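Local coordinates for protein histone-lysine N-methyltransferase, H3 lysine-9 specific SUVH6 (Arabidopsis thaliana, PDB 6A5K) that transfers methyl groups from S-adenosylmethionine to a lysine of the histone H3 tail, and probably links this mark to DNA methylation through its SRA domain, at residues 242-245 / 246-249. The protein carries 1 engineered substitution. Residues are numbered along the deposited sequence; the frame is centred on the assembly and turned at random.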
loop_
_atom_site.group_PDB
_atom_site.type_symbol
_atom_site.label_atom_id
_atom_site.label_comp_id
_atom_site.label_asym_id
_atom_site.label_seq_id
_atom_site.Cartn_x
_atom_site.Cartn_y
_atom_site.Cartn_z
ATOM N N LEU A 242 4.961 15.130 -19.304
ATOM C CA LEU A 242 3.543 15.433 -19.121
ATOM C C LEU A 242 2.821 15.558 -20.468
ATOM O O LEU A 242 3.175 16.392 -21.304
ATOM C CB LEU A 242 3.372 16.712 -18.303
ATOM C CG LEU A 242 1.943 17.075 -17.893
ATOM C CD1 LEU A 242 1.321 15.955 -17.087
ATOM C CD2 LEU A 242 1.917 18.385 -17.110
ATOM N N CYS A 243 1.817 14.709 -20.666
ATOM C CA CYS A 243 1.063 14.618 -21.917
ATOM C C CYS A 243 -0.265 15.344 -21.833
ATOM O O CYS A 243 -0.668 16.041 -22.755
ATOM C CB CYS A 243 0.776 13.154 -22.271
ATOM S SG CYS A 243 2.191 12.091 -22.397
ATOM N N LYS A 244 -0.953 15.137 -20.719
ATOM C CA LYS A 244 -2.328 15.580 -20.554
ATOM C C LYS A 244 -2.568 15.910 -19.089
ATOM O O LYS A 244 -2.173 15.147 -18.210
ATOM C CB LYS A 244 -3.297 14.490 -21.027
ATOM C CG LYS A 244 -4.722 14.955 -21.294
ATOM C CD LYS A 244 -5.397 14.052 -22.323
ATOM C CE LYS A 244 -6.865 14.411 -22.521
ATOM N NZ LYS A 244 -7.045 15.698 -23.246
ATOM N N LEU A 245 -3.206 17.042 -18.818
ATOM C CA LEU A 245 -3.451 17.441 -17.437
ATOM C C LEU A 245 -4.538 16.577 -16.794
ATOM O O LEU A 245 -4.474 16.256 -15.602
ATOM C CB LEU A 245 -3.846 18.919 -17.365
ATOM C CG LEU A 245 -2.758 19.981 -17.564
ATOM C CD1 LEU A 245 -1.522 19.645 -16.748
ATOM C CD2 LEU A 245 -2.408 20.194 -19.040
ATOM N N ASP A 246 -5.533 16.195 -17.585
ATOM C CA ASP A 246 -6.688 15.489 -17.043
ATOM C C ASP A 246 -7.338 14.566 -18.071
ATOM O O ASP A 246 -8.088 15.024 -18.925
ATOM C CB ASP A 246 -7.711 16.505 -16.522
ATOM C CG ASP A 246 -8.837 15.857 -15.741
ATOM O OD1 ASP A 246 -8.730 14.653 -15.413
ATOM O OD2 ASP A 246 -9.825 16.560 -15.445
ATOM N N ILE A 247 -7.062 13.266 -17.973
ATOM C CA ILE A 247 -7.666 12.292 -18.883
ATOM C C ILE A 247 -9.173 12.135 -18.652
ATOM O O ILE A 247 -9.877 11.560 -19.484
ATOM C CB ILE A 247 -7.012 10.901 -18.758
ATOM C CG1 ILE A 247 -7.224 10.328 -17.354
ATOM C CG2 ILE A 247 -5.523 10.969 -19.095
ATOM C CD1 ILE A 247 -6.984 8.846 -17.272
ATOM N N SER A 248 -9.663 12.631 -17.521
ATOM C CA SER A 248 -11.094 12.580 -17.232
ATOM C C SER A 248 -11.783 13.846 -17.737
ATOM O O SER A 248 -13.001 13.874 -17.908
ATOM C CB SER A 248 -11.342 12.412 -15.734
ATOM O OG SER A 248 -11.347 13.673 -15.088
ATOM N N GLU A 249 -10.983 14.888 -17.955
ATOM C CA GLU A 249 -11.461 16.172 -18.469
ATOM C C GLU A 249 -12.567 16.799 -17.623
ATOM O O GLU A 249 -13.568 17.278 -18.155
ATOM C CB GLU A 249 -11.938 16.018 -19.914
ATOM C CG GLU A 249 -10.804 15.859 -20.916
ATOM C CD GLU A 249 -11.288 15.415 -22.283
ATOM O OE1 GLU A 249 -11.734 14.255 -22.411
ATOM O OE2 GLU A 249 -11.227 16.229 -23.226
#
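Asp246 meets Lys244 through its backbone: Lys244 CE lies 3.8 Å from Asp246 O, the aliphatic stem running past the start of the turn. With CG anti to the backbone N (chi1 -163°), that stem follows the chain, then bends at its last torsion (chi4 71°) before NZ, which faces Glu249. The side chain of Asp246 serves the turn itself. Asp246 OD1 accepts from Ser248 N at 3.1 Å, met 64° out of the carboxylate plane. Ser248 OG donates to Asp246 OD1 at 2.8 Å from the same face, on the syn side and nearer the plane. Ile256 N also binds OD1, and Gly250 N binds OD2. Replacing Asp246 by alanine removes both oxygens, and is likely to cost Ser248 N, Ser248 OG and Ile256 N their bond to OD1 and Gly250 N its bond to OD2, leaving the turn freer to change shape. The bond to Ser248 N defines an Asx turn, which begins the loop from edge strand 242-244 of a mixed sheet to its antiparallel neighbour 257-259; in that strand Cys243 and Lys244 both face Ala258 in a classic beta bulge. Next comes Ile247, whose CG2 lies 4.5 Å from Lys244 CD, a loose contact; its buried side chain packs on Ile256, Ala258 and Tyr272. That side chain lies about 10 Å from the bound S-adenosylmethionine. Ser248 OG in turn accepts from the amide of Glu252. Glu249 N hydrogen-bonds to Asp246 O at 3.1 Å, closing a type I turn over Ile247 and Ser248. Glu249 OE2 stands 4.2 Å from Lys244 NZ, beyond a salt bridge but probably weakly attractive.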